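Local coordinates for agarase (Microbulbifer thermotolerans, PDB 3WZ1), which cleaves the beta-1,4 linkages within agarose chains as a family 16 endo-glycosidase, releasing neoagarotetraose as its main final product, at residues A[76-81]-A[260-265]; A[111-116]-A[249-254]; A[149-154]-A[170-175]. All blocks are in the same frame, centred on the assembly; numbering follows the deposited sequence.

Interactions 1 and 2 are neighbours on the same side of the GH16 catalytic domain, their centres 9 Å apart. The salt bridge from R80 NE to D253 OD1 (2.7 Å) joins them, and M113 CG packs 3.2 Å from R261 O. Interaction 3 stands apart, its centre 23 Å from that of interaction 1 and 20 Å from that of interaction 2, and along the chain it is nested inside the loops that both close. It is also the one at the predicted catalytic centre: the side chain of H151 comes within about 3 Å of that of E134, the predicted proton donor, whereas Y264 and L115 stay about 8 and 10 Å from it.

Interaction 1 (A[76-81]-A[260-265]); sequences ITSGRK and NRNTYY
I76 and Y264 form an antiparallel hydrogen-bonded pair: I76 N reaches Y264 O at 2.9 Å and Y264 N returns to I76 O at 2.8 Å, both nearly straight. Their side chains leave the same face of the sheet side by side, with I76 CB 3.9 Å from Y264 CD2. This is the tightly packed end of the contact, buried further by I236 and M238 of strand 232-239. The other half is polar and, at T77 and N262, partly exposed. Here T77 OG1, anti to its backbone N (chi1 -165°), lies 2.9 Å from T263 OG1; N262 O, at a weak 3.4 Å from T77 OG1, competes for the same proton. S78 OG bonds to that same N262 O at 2.8 Å, in the carbonyl plane on a lone pair. T263 OG1 in turn donates to N262 OD1 at 2.7 Å, and N262 ND2 continues to L256 O at the end of helix 253-256. An alanine in place of N262 would probably leave the T263 hydroxyl without its acceptor and less firmly oriented, and L256 O without its amide donor. Where the regular ladder stops, then, side-chain hydroxyls take over from backbone N-H groups, carrying the pairing of strands 73-80 and 264-276 into the loop before the second strand, while the N262 amide separately ties that loop to L256 O.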
ATOM      1  N   ILE A  76      -0.525 -10.045   6.614  1.00  8.50           N
ATOM      2  CA  ILE A  76      -0.526  -8.959   7.567  1.00  8.37           C
ATOM      3  C   ILE A  76      -1.768  -9.158   8.421  1.00  8.74           C
ATOM      4  O   ILE A  76      -2.906  -9.015   7.927  1.00  8.28           O
ATOM      5  CB  ILE A  76      -0.596  -7.604   6.850  1.00  8.45           C
ATOM      6  CG1 ILE A  76       0.565  -7.383   5.887  1.00  8.57           C
ATOM      7  CG2 ILE A  76      -0.743  -6.453   7.854  1.00  8.26           C
ATOM      8  CD1 ILE A  76       1.940  -7.360   6.537  1.00  8.55           C
ATOM      9  N   THR A  77      -1.578  -9.446   9.702  1.00  8.79           N
ATOM     10  CA  THR A  77      -2.720  -9.719  10.571  1.00  9.03           C
ATOM     11  C   THR A  77      -2.866  -8.634  11.654  1.00  9.12           C
ATOM     12  O   THR A  77      -2.182  -7.605  11.634  1.00  8.84           O
ATOM     13  CB  THR A  77      -2.681 -11.168  11.082  1.00  9.25           C
ATOM     14  OG1 THR A  77      -3.957 -11.541  11.630  1.00 10.08           O
ATOM     15  CG2 THR A  77      -1.572 -11.369  12.088  1.00  9.40           C
ATOM     16  N   SER A  78      -3.828  -8.854  12.534  1.00  9.27           N
ATOM     17  CA  SER A  78      -4.276  -7.871  13.502  1.00  9.37           C
ATOM     18  C   SER A  78      -4.707  -8.586  14.774  1.00  9.70           C
ATOM     19  O   SER A  78      -5.117  -9.758  14.752  1.00 10.27           O
ATOM     20  CB  SER A  78      -5.425  -7.036  12.948  1.00  9.31           C
ATOM     21  OG  SER A  78      -6.539  -7.834  12.586  1.00  9.36           O
ATOM     22  N   GLY A  79      -4.619  -7.872  15.886  1.00  9.50           N
ATOM     23  CA  GLY A  79      -5.112  -8.384  17.165  1.00  9.92           C
ATOM     24  C   GLY A  79      -5.212  -7.282  18.178  1.00 10.62           C
ATOM     25  O   GLY A  79      -4.601  -6.229  18.019  1.00 11.02           O
ATOM     26  N   ARG A  80      -6.005  -7.514  19.216  1.00 10.46           N
ATOM     27  CA  ARG A  80      -6.115  -6.556  20.307  1.00 10.83           C
ATOM     28  C   ARG A  80      -4.842  -6.608  21.142  1.00 11.21           C
ATOM     29  O   ARG A  80      -4.353  -7.706  21.474  1.00 11.42           O
ATOM     30  CB  ARG A  80      -7.310  -6.882  21.192  1.00 11.16           C
ATOM     31  CG  ARG A  80      -7.450  -5.965  22.410  1.00 11.31           C
ATOM     32  CD  ARG A  80      -7.751  -4.534  22.033  1.00 11.49           C
ATOM     33  NE  ARG A  80      -9.074  -4.416  21.442  1.00 11.42           N
ATOM     34  CZ  ARG A  80      -9.429  -3.549  20.501  1.00 11.44           C
ATOM     35  NH1 ARG A  80      -8.563  -2.659  19.999  1.00 11.77           N
ATOM     36  NH2 ARG A  80     -10.682  -3.566  20.049  1.00 11.07           N
ATOM     37  N   LYS A  81      -4.310  -5.435  21.479  1.00 11.30           N
ATOM     38  CA  LYS A  81      -3.223  -5.362  22.455  1.00 12.35           C
ATOM     39  C   LYS A  81      -3.867  -5.540  23.828  1.00 13.68           C
ATOM     40  O   LYS A  81      -4.702  -4.710  24.215  1.00 13.78           O
ATOM     41  CB  LYS A  81      -2.483  -4.030  22.332  1.00 12.52           C
ATOM     42  CG  LYS A  81      -1.475  -3.801  23.448  1.00 13.06           C
ATOM     43  CD  LYS A  81      -0.677  -2.533  23.247  1.00 13.58           C
ATOM     44  CE  LYS A  81       0.400  -2.371  24.322  1.00 14.20           C
ATOM     45  NZ  LYS A  81       1.016  -1.024  24.182  1.00 15.18           N
ATOM     46  N   ASN A 260     -11.017 -15.287   9.983  1.00 13.68           N
ATOM     47  CA  ASN A 260     -11.509 -15.143   8.617  1.00 14.50           C
ATOM     48  C   ASN A 260     -11.678 -13.715   8.173  1.00 13.67           C
ATOM     49  O   ASN A 260     -11.960 -13.487   6.985  1.00 14.17           O
ATOM     50  CB  ASN A 260     -12.836 -15.882   8.435  1.00 16.30           C
ATOM     51  CG  ASN A 260     -12.651 -17.373   8.367  1.00 19.46           C
ATOM     52  OD1 ASN A 260     -11.672 -17.921   8.893  1.00 24.03           O
ATOM     53  ND2 ASN A 260     -13.569 -18.048   7.690  1.00 21.53           N
ATOM     54  N   ARG A 261     -11.519 -12.762   9.088  1.00 13.34           N
ATOM     55  CA  ARG A 261     -11.643 -11.345   8.763  1.00 13.19           C
ATOM     56  C   ARG A 261     -10.399 -10.528   9.023  1.00 11.86           C
ATOM     57  O   ARG A 261     -10.214  -9.491   8.393  1.00 10.85           O
ATOM     58  CB  ARG A 261     -12.810 -10.745   9.546  1.00 16.07           C
ATOM     59  CG  ARG A 261     -14.145 -11.199   8.990  1.00 18.67           C
ATOM     60  CD  ARG A 261     -15.270 -10.404   9.602  1.00 21.03           C
ATOM     61  NE  ARG A 261     -15.569 -10.876  10.943  1.00 22.44           N
ATOM     62  CZ  ARG A 261     -16.339 -10.234  11.805  1.00 23.77           C
ATOM     63  NH1 ARG A 261     -16.865  -9.067  11.463  1.00 24.67           N
ATOM     64  NH2 ARG A 261     -16.557 -10.759  13.022  1.00 22.57           N
ATOM     65  N   ASN A 262      -9.540 -10.995   9.922  1.00 10.30           N
ATOM     66  CA  ASN A 262      -8.568 -10.099  10.542  1.00  9.83           C
ATOM     67  C   ASN A 262      -7.242 -10.017   9.803  1.00  9.93           C
ATOM     68  O   ASN A 262      -6.294  -9.413  10.302  1.00  9.62           O
ATOM     69  CB  ASN A 262      -8.361 -10.512  12.017  1.00 10.13           C
ATOM     70  CG  ASN A 262      -7.682 -11.862  12.171  1.00 10.12           C
ATOM     71  OD1 ASN A 262      -7.265 -12.495  11.207  1.00 10.15           O
ATOM     72  ND2 ASN A 262      -7.550 -12.307  13.424  1.00 10.91           N
ATOM     73  N   THR A 263      -7.177 -10.579   8.598  1.00  9.23           N
ATOM     74  CA  THR A 263      -5.909 -10.688   7.899  1.00  9.39           C
ATOM     75  C   THR A 263      -6.000 -10.187   6.463  1.00  9.27           C
ATOM     76  O   THR A 263      -6.955 -10.494   5.736  1.00 10.35           O
ATOM     77  CB  THR A 263      -5.377 -12.137   7.936  1.00  9.70           C
ATOM     78  OG1 THR A 263      -5.291 -12.559   9.306  1.00  9.90           O
ATOM     79  CG2 THR A 263      -4.009 -12.241   7.319  1.00 10.01           C
ATOM     80  N   TYR A 264      -4.962  -9.438   6.088  1.00  8.64           N
ATOM     81  CA  TYR A 264      -4.764  -8.849   4.744  1.00  8.37           C
ATOM     82  C   TYR A 264      -3.686  -9.665   4.075  1.00  8.51           C
ATOM     83  O   TYR A 264      -2.636  -9.889   4.667  1.00  8.19           O
ATOM     84  CB  TYR A 264      -4.327  -7.393   4.943  1.00  8.32           C
ATOM     85  CG  TYR A 264      -3.645  -6.625   3.825  1.00  8.28           C
ATOM     86  CD1 TYR A 264      -4.083  -6.679   2.500  1.00  8.29           C
ATOM     87  CD2 TYR A 264      -2.601  -5.767   4.112  1.00  8.18           C
ATOM     88  CE1 TYR A 264      -3.472  -5.931   1.522  1.00  8.41           C
ATOM     89  CE2 TYR A 264      -2.004  -4.985   3.132  1.00  8.28           C
ATOM     90  CZ  TYR A 264      -2.421  -5.092   1.829  1.00  8.40           C
ATOM     91  OH  TYR A 264      -1.809  -4.313   0.843  1.00  8.97           O
ATOM     92  N   TYR A 265      -3.942 -10.159   2.863  1.00  8.56           N
ATOM     93  CA  TYR A 265      -3.012 -11.071   2.180  1.00  8.95           C
ATOM     94  C   TYR A 265      -2.463 -10.459   0.921  1.00  8.83           C
ATOM     95  O   TYR A 265      -3.213  -9.859   0.152  1.00  8.54           O
ATOM     96  CB  TYR A 265      -3.694 -12.396   1.788  1.00  9.54           C
ATOM     97  CG  TYR A 265      -4.193 -13.196   2.950  1.00 10.14           C
ATOM     98  CD1 TYR A 265      -3.353 -14.043   3.650  1.00 10.76           C
ATOM     99  CD2 TYR A 265      -5.519 -13.109   3.342  1.00 10.85           C
ATOM    100  CE1 TYR A 265      -3.823 -14.790   4.717  1.00 11.47           C
ATOM    101  CE2 TYR A 265      -5.986 -13.833   4.418  1.00 11.38           C
ATOM    102  CZ  TYR A 265      -5.139 -14.675   5.085  1.00 11.62           C
ATOM    103  OH  TYR A 265      -5.617 -15.387   6.179  1.00 13.71           O
TER

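Interaction 2 (A[111-116]-A[249-254]); sequences SNMVLA and ITPTDA
V114 turns its CB toward residues 249-251, and its two methyls divide the work. CG1 is anti to the carbonyl carbon (chi1 -63°) and lies against I249 CG2, which also meets V114 CB at 3.6 Å. CG2 sits instead over the T250-P251 peptide link, 3.6 Å from P251 N. The proline ring is the other focus. L115 crosses it at about a right angle and brings its branch point down on the ring tip, CG to P251 CG at 3.5 Å, with L115 CD2 reaching on toward P251 CD. M113 starts out in another direction, but its chain bends at chi2 and again at chi3 (-91°), the last turn bringing CE to the ring: M113 CE is 4.0 Å from P251 CB. The contacts between side chains are all apolar. The polar end of T250 looks elsewhere, its OG1 bonded to D240. The loop leading from strand 102-109 to strand 116-123 thus packs against the loop before helix 253-256, whose N-cap is T252, an apolar loop-to-loop join within the beta-jelly roll of this GH16 domain.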
ATOM      1  N   SER A 111      -8.117  -7.073   4.032  1.00  8.55           N
ATOM      2  CA  SER A 111      -8.778  -7.631   5.187  1.00  8.56           C
ATOM      3  C   SER A 111     -10.228  -7.147   5.253  1.00  8.75           C
ATOM      4  O   SER A 111     -10.558  -6.049   4.798  1.00  8.74           O
ATOM      5  CB  SER A 111      -8.056  -7.231   6.467  1.00  8.57           C
ATOM      6  OG  SER A 111      -8.167  -5.829   6.682  1.00  9.01           O
ATOM      7  N   ASN A 112     -11.087  -7.974   5.866  1.00  9.20           N
ATOM      8  CA  ASN A 112     -12.482  -7.632   6.034  1.00  9.98           C
ATOM      9  C   ASN A 112     -12.642  -6.911   7.360  1.00 10.02           C
ATOM     10  O   ASN A 112     -13.227  -7.417   8.312  1.00 10.13           O
ATOM     11  CB  ASN A 112     -13.308  -8.907   5.963  1.00 10.50           C
ATOM     12  CG  ASN A 112     -14.795  -8.659   6.010  1.00 11.12           C
ATOM     13  OD1 ASN A 112     -15.277  -7.537   6.110  1.00 11.71           O
ATOM     14  ND2 ASN A 112     -15.546  -9.770   5.930  1.00 12.86           N
ATOM     15  N   MET A 113     -12.098  -5.700   7.379  1.00  9.61           N
ATOM     16  CA  MET A 113     -11.984  -4.894   8.573  1.00  9.30           C
ATOM     17  C   MET A 113     -12.130  -3.424   8.230  1.00  9.03           C
ATOM     18  O   MET A 113     -11.966  -3.014   7.072  1.00  9.22           O
ATOM     19  CB  MET A 113     -10.606  -5.095   9.207  1.00  9.58           C
ATOM     20  CG  MET A 113     -10.233  -6.510   9.585  1.00  9.49           C
ATOM     21  SD  MET A 113     -11.116  -7.112  11.049  1.00  9.62           S
ATOM     22  CE  MET A 113      -9.980  -6.624  12.356  1.00  9.88           C
ATOM     23  N   VAL A 114     -12.403  -2.608   9.246  1.00  8.68           N
ATOM     24  CA  VAL A 114     -12.446  -1.159   9.064  1.00  9.22           C
ATOM     25  C   VAL A 114     -11.056  -0.531   8.981  1.00  8.42           C
ATOM     26  O   VAL A 114     -10.896   0.652   8.667  1.00  8.95           O
ATOM     27  CB  VAL A 114     -13.278  -0.450  10.141  1.00  9.25           C
ATOM     28  CG1 VAL A 114     -14.725  -0.913  10.058  1.00  9.62           C
ATOM     29  CG2 VAL A 114     -12.709  -0.657  11.553  1.00  9.37           C
ATOM     30  N   LEU A 115     -10.049  -1.325   9.325  1.00  8.35           N
ATOM     31  CA  LEU A 115      -8.654  -0.935   9.161  1.00  8.50           C
ATOM     32  C   LEU A 115      -8.317  -0.684   7.711  1.00  8.33           C
ATOM     33  O   LEU A 115      -8.865  -1.327   6.819  1.00  8.54           O
ATOM     34  CB  LEU A 115      -7.761  -2.065   9.659  1.00  8.64           C
ATOM     35  CG  LEU A 115      -7.929  -2.463  11.122  1.00  8.85           C
ATOM     36  CD1 LEU A 115      -7.281  -3.803  11.385  1.00  9.08           C
ATOM     37  CD2 LEU A 115      -7.323  -1.386  12.005  1.00  9.03           C
ATOM     38  N   ALA A 116      -7.347   0.198   7.485  1.00  7.83           N
ATOM     39  CA  ALA A 116      -6.743   0.328   6.160  1.00  7.80           C
ATOM     40  C   ALA A 116      -5.856  -0.874   5.858  1.00  8.02           C
ATOM     41  O   ALA A 116      -5.031  -1.245   6.696  1.00  7.93           O
ATOM     42  CB  ALA A 116      -5.909   1.604   6.091  1.00  7.82           C
ATOM     43  N   ILE A 249     -14.687   4.833  14.514  1.00 12.90           N
ATOM     44  CA  ILE A 249     -14.615   3.633  13.674  1.00 12.69           C
ATOM     45  C   ILE A 249     -13.253   2.964  13.871  1.00 12.25           C
ATOM     46  O   ILE A 249     -12.228   3.471  13.416  1.00 12.09           O
ATOM     47  CB  ILE A 249     -14.865   3.946  12.187  1.00 13.11           C
ATOM     48  CG1 ILE A 249     -16.299   4.462  11.996  1.00 14.06           C
ATOM     49  CG2 ILE A 249     -14.634   2.705  11.330  1.00 12.67           C
ATOM     50  CD1 ILE A 249     -16.667   4.709  10.555  1.00 14.84           C
ATOM     51  N   THR A 250     -13.280   1.817  14.528  1.00 11.19           N
ATOM     52  CA  THR A 250     -12.089   1.050  14.886  1.00 11.12           C
ATOM     53  C   THR A 250     -12.544  -0.386  15.139  1.00 10.87           C
ATOM     54  O   THR A 250     -13.715  -0.618  15.506  1.00 11.04           O
ATOM     55  CB  THR A 250     -11.371   1.699  16.113  1.00 11.46           C
ATOM     56  OG1 THR A 250     -10.074   1.106  16.313  1.00 10.83           O
ATOM     57  CG2 THR A 250     -12.169   1.498  17.384  1.00 11.74           C
ATOM     58  N   PRO A 251     -11.658  -1.373  14.948  1.00 10.39           N
ATOM     59  CA  PRO A 251     -12.126  -2.741  15.099  1.00 10.26           C
ATOM     60  C   PRO A 251     -12.614  -3.091  16.503  1.00 10.69           C
ATOM     61  O   PRO A 251     -12.074  -2.596  17.503  1.00 10.47           O
ATOM     62  CB  PRO A 251     -10.900  -3.590  14.777  1.00 10.43           C
ATOM     63  CG  PRO A 251     -10.080  -2.711  13.922  1.00 10.33           C
ATOM     64  CD  PRO A 251     -10.270  -1.327  14.439  1.00 10.21           C
ATOM     65  N   THR A 252     -13.599  -3.967  16.558  1.00 10.76           N
ATOM     66  CA  THR A 252     -14.048  -4.525  17.827  1.00 10.84           C
ATOM     67  C   THR A 252     -13.185  -5.737  18.193  1.00 10.94           C
ATOM     68  O   THR A 252     -12.503  -6.343  17.346  1.00 10.43           O
ATOM     69  CB  THR A 252     -15.509  -4.985  17.743  1.00 10.77           C
ATOM     70  OG1 THR A 252     -15.610  -6.066  16.812  1.00 11.13           O
ATOM     71  CG2 THR A 252     -16.423  -3.839  17.320  1.00 10.98           C
ATOM     72  N   ASP A 253     -13.227  -6.142  19.464  1.00 11.63           N
ATOM     73  CA  ASP A 253     -12.542  -7.350  19.873  1.00 11.79           C
ATOM     74  C   ASP A 253     -13.023  -8.581  19.078  1.00 11.32           C
ATOM     75  O   ASP A 253     -12.242  -9.443  18.728  1.00 11.36           O
ATOM     76  CB  ASP A 253     -12.777  -7.642  21.365  1.00 12.64           C
ATOM     77  CG  ASP A 253     -12.102  -6.650  22.283  1.00 14.42           C
ATOM     78  OD1 ASP A 253     -11.423  -5.713  21.826  1.00 15.45           O
ATOM     79  OD2 ASP A 253     -12.249  -6.818  23.514  1.00 16.09           O
ATOM     80  N   ALA A 254     -14.320  -8.640  18.786  1.00 11.68           N
ATOM     81  CA  ALA A 254     -14.876  -9.774  18.061  1.00 11.19           C
ATOM     82  C   ALA A 254     -14.319  -9.857  16.636  1.00 10.80           C
ATOM     83  O   ALA A 254     -14.010 -10.933  16.151  1.00 10.85           O
ATOM     84  CB  ALA A 254     -16.395  -9.697  18.028  1.00 11.45           C
TER

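Interaction 3 (A[149-154]-A[170-175]); sequences RLHLSH and AGSWYA
Residues 149-152 run antiparallel to 172-175, with L150 and Y174 as the hydrogen-bonded pair and H151 and W173 as the non-hydrogen-bonded one. Beyond them L152 N donates to S172 O at 2.8 Å. On the face of L150 and Y174 the packing is apolar, with L152 CD1 against Y174 CB at 3.7 Å. The face of H151 and W173 carries an offset stack. H151 CG is anti to the backbone N (chi1 -173°), and the imidazole leans over the indole with planes 26° apart and CD2 3.4 Å from W173 CE2. H151 CB adds a CH-pi contact over the six-membered ring. S153 CB lies 3.4 Å above the opposite imidazole face, toward its rim. A water in the imidazole plane joins H151 NE2 (2.8 Å) to S172 OG, to which it donates; S172 OG has a second partner in D169 O. H151 ND1 bonds to E134 OE1, on the predicted proton donor. With both ring nitrogens bonded and both faces in contact, the imidazole is probably held from turning, and W173, with S172 through the water, would then act as a second shell behind the H151-E134 bond.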
ATOM      1  N   ARG A 149     -14.821   0.581  -2.744  1.00 10.54           N
ATOM      2  CA  ARG A 149     -13.925   1.660  -3.167  0.50 10.18           C
ATOM      3  C   ARG A 149     -12.439   1.310  -2.897  1.00 10.12           C
ATOM      4  O   ARG A 149     -12.122   0.679  -1.895  1.00  9.98           O
ATOM      5  CB  ARG A 149     -14.318   2.957  -2.438  0.50 10.25           C
ATOM      6  CG  ARG A 149     -15.811   3.334  -2.531  0.50 10.25           C
ATOM      7  CD  ARG A 149     -16.021   4.416  -3.552  0.50  9.59           C
ATOM      8  NE  ARG A 149     -17.290   4.584  -4.301  0.50  8.63           N
ATOM      9  CZ  ARG A 149     -18.467   3.933  -4.231  0.50  8.17           C
ATOM     10  NH1 ARG A 149     -18.783   2.965  -3.377  0.50  6.82           N
ATOM     11  NH2 ARG A 149     -19.383   4.314  -5.103  0.50  8.36           N
ATOM     12  N   LEU A 150     -11.556   1.768  -3.779  1.00  9.63           N
ATOM     13  CA  LEU A 150     -10.092   1.795  -3.535  1.00  9.29           C
ATOM     14  C   LEU A 150      -9.700   3.267  -3.460  1.00  9.32           C
ATOM     15  O   LEU A 150     -10.070   4.061  -4.328  1.00  9.65           O
ATOM     16  CB  LEU A 150      -9.340   1.125  -4.680  1.00  9.18           C
ATOM     17  CG  LEU A 150      -9.625  -0.362  -4.886  1.00  9.12           C
ATOM     18  CD1 LEU A 150      -9.025  -0.848  -6.214  1.00  9.51           C
ATOM     19  CD2 LEU A 150      -9.117  -1.204  -3.708  1.00  9.51           C
ATOM     20  N   HIS A 151      -8.971   3.664  -2.425  1.00  9.13           N
ATOM     21  CA  HIS A 151      -8.546   5.041  -2.301  1.00  9.28           C
ATOM     22  C   HIS A 151      -7.247   5.187  -3.089  1.00  9.65           C
ATOM     23  O   HIS A 151      -6.224   4.573  -2.735  1.00  9.93           O
ATOM     24  CB  HIS A 151      -8.331   5.407  -0.834  1.00  9.25           C
ATOM     25  CG  HIS A 151      -8.063   6.854  -0.614  1.00  9.30           C
ATOM     26  ND1 HIS A 151      -7.119   7.303   0.280  1.00  9.28           N
ATOM     27  CD2 HIS A 151      -8.612   7.960  -1.166  1.00  9.09           C
ATOM     28  CE1 HIS A 151      -7.087   8.619   0.262  1.00  9.60           C
ATOM     29  NE2 HIS A 151      -8.009   9.041  -0.587  1.00  9.20           N
ATOM     30  N   LEU A 152      -7.289   5.984  -4.150  1.00  9.39           N
ATOM     31  CA  LEU A 152      -6.127   6.199  -5.030  1.00  9.51           C
ATOM     32  C   LEU A 152      -5.588   7.561  -4.729  1.00  9.26           C
ATOM     33  O   LEU A 152      -6.234   8.553  -5.044  1.00  9.31           O
ATOM     34  CB  LEU A 152      -6.543   6.121  -6.492  1.00  9.83           C
ATOM     35  CG  LEU A 152      -7.315   4.859  -6.901  1.00 10.60           C
ATOM     36  CD1 LEU A 152      -7.683   4.942  -8.375  1.00 11.01           C
ATOM     37  CD2 LEU A 152      -6.531   3.598  -6.614  1.00 10.83           C
ATOM     38  N   SER A 153      -4.422   7.637  -4.100  1.00  9.22           N
ATOM     39  CA  SER A 153      -3.988   8.910  -3.564  1.00  9.29           C
ATOM     40  C   SER A 153      -2.485   9.017  -3.383  1.00  9.43           C
ATOM     41  O   SER A 153      -1.720   8.102  -3.705  1.00  8.85           O
ATOM     42  CB  SER A 153      -4.738   9.224  -2.255  1.00  9.81           C
ATOM     43  OG  SER A 153      -4.699  10.646  -1.990  1.00 10.22           O
ATOM     44  N   HIS A 154      -2.082  10.174  -2.897  1.00  9.27           N
ATOM     45  CA  HIS A 154      -0.694  10.450  -2.545  1.00  9.36           C
ATOM     46  C   HIS A 154      -0.727  11.594  -1.559  1.00  9.91           C
ATOM     47  O   HIS A 154      -1.745  12.284  -1.467  1.00 10.61           O
ATOM     48  CB  HIS A 154       0.150  10.826  -3.775  1.00  9.41           C
ATOM     49  CG  HIS A 154      -0.044  12.240  -4.234  1.00  9.48           C
ATOM     50  ND1 HIS A 154      -1.015  12.598  -5.140  1.00  9.80           N
ATOM     51  CD2 HIS A 154       0.593  13.386  -3.891  1.00  9.45           C
ATOM     52  CE1 HIS A 154      -0.958  13.898  -5.354  1.00  9.62           C
ATOM     53  NE2 HIS A 154       0.002  14.402  -4.601  1.00  9.64           N
ATOM     54  N   ALA A 170     -13.641  13.493  -6.244  1.00 14.40           N
ATOM     55  CA  ALA A 170     -14.408  12.248  -6.141  1.00 13.96           C
ATOM     56  C   ALA A 170     -13.720  11.031  -6.740  1.00 13.40           C
ATOM     57  O   ALA A 170     -13.865   9.912  -6.234  1.00 13.37           O
ATOM     58  CB  ALA A 170     -15.789  12.406  -6.773  1.00 14.66           C
ATOM     59  N   GLY A 171     -12.959  11.230  -7.826  1.00 12.74           N
ATOM     60  CA  GLY A 171     -12.298  10.134  -8.487  1.00 12.33           C
ATOM     61  C   GLY A 171     -11.143   9.537  -7.700  1.00 11.68           C
ATOM     62  O   GLY A 171     -10.657   8.486  -8.065  1.00 12.11           O
ATOM     63  N   SER A 172     -10.757  10.175  -6.595  1.00 11.16           N
ATOM     64  CA  SER A 172      -9.748   9.572  -5.707  1.00 10.87           C
ATOM     65  C   SER A 172     -10.281   8.370  -4.924  1.00 10.99           C
ATOM     66  O   SER A 172      -9.500   7.664  -4.261  1.00 10.82           O
ATOM     67  CB  SER A 172      -9.172  10.620  -4.759  1.00 10.95           C
ATOM     68  OG  SER A 172     -10.148  11.066  -3.822  1.00 10.94           O
ATOM     69  N   TRP A 173     -11.594   8.137  -4.961  1.00 10.57           N
ATOM     70  CA  TRP A 173     -12.173   6.905  -4.436  1.00 10.64           C
ATOM     71  C   TRP A 173     -12.795   6.125  -5.588  1.00 11.05           C
ATOM     72  O   TRP A 173     -13.858   6.486  -6.123  1.00 11.93           O
ATOM     73  CB  TRP A 173     -13.211   7.198  -3.355  1.00 10.49           C
ATOM     74  CG  TRP A 173     -12.665   7.843  -2.146  1.00 10.74           C
ATOM     75  CD1 TRP A 173     -12.468   9.178  -1.936  1.00 10.69           C
ATOM     76  CD2 TRP A 173     -12.262   7.187  -0.941  1.00 10.75           C
ATOM     77  NE1 TRP A 173     -11.956   9.398  -0.693  1.00 10.74           N
ATOM     78  CE2 TRP A 173     -11.820   8.193  -0.051  1.00 10.36           C
ATOM     79  CE3 TRP A 173     -12.222   5.848  -0.529  1.00 11.20           C
ATOM     80  CZ2 TRP A 173     -11.343   7.905   1.224  1.00 10.67           C
ATOM     81  CZ3 TRP A 173     -11.751   5.573   0.751  1.00 10.74           C
ATOM     82  CH2 TRP A 173     -11.334   6.599   1.605  1.00 10.58           C
ATOM     83  N   TYR A 174     -12.104   5.075  -6.015  1.00 10.86           N
ATOM     84  CA  TYR A 174     -12.443   4.354  -7.236  1.00 10.93           C
ATOM     85  C   TYR A 174     -13.359   3.161  -6.977  1.00 11.03           C
ATOM     86  O   TYR A 174     -13.045   2.289  -6.159  1.00 11.23           O
ATOM     87  CB  TYR A 174     -11.153   3.873  -7.931  1.00 11.15           C
ATOM     88  CG  TYR A 174     -11.453   2.956  -9.102  1.00 11.21           C
ATOM     89  CD1 TYR A 174     -11.821   3.494 -10.335  1.00 11.87           C
ATOM     90  CD2 TYR A 174     -11.446   1.576  -8.967  1.00 11.93           C
ATOM     91  CE1 TYR A 174     -12.141   2.676 -11.397  1.00 11.82           C
ATOM     92  CE2 TYR A 174     -11.769   0.749 -10.030  1.00 12.18           C
ATOM     93  CZ  TYR A 174     -12.129   1.318 -11.239  1.00 12.59           C
ATOM     94  OH  TYR A 174     -12.456   0.509 -12.301  1.00 14.13           O
ATOM     95  N   ALA A 175     -14.477   3.106  -7.720  1.00 10.79           N
ATOM     96  CA  ALA A 175     -15.344   1.934  -7.774  1.00 11.73           C
ATOM     97  C   ALA A 175     -15.449   1.520  -9.252  1.00 12.06           C
ATOM     98  O   ALA A 175     -15.385   2.394 -10.118  1.00 13.51           O
ATOM     99  CB  ALA A 175     -16.726   2.260  -7.217  1.00 11.87           C
TER
HETATM  100  O   HOH W   1      -8.843  11.542  -1.399  1.00 10.52           O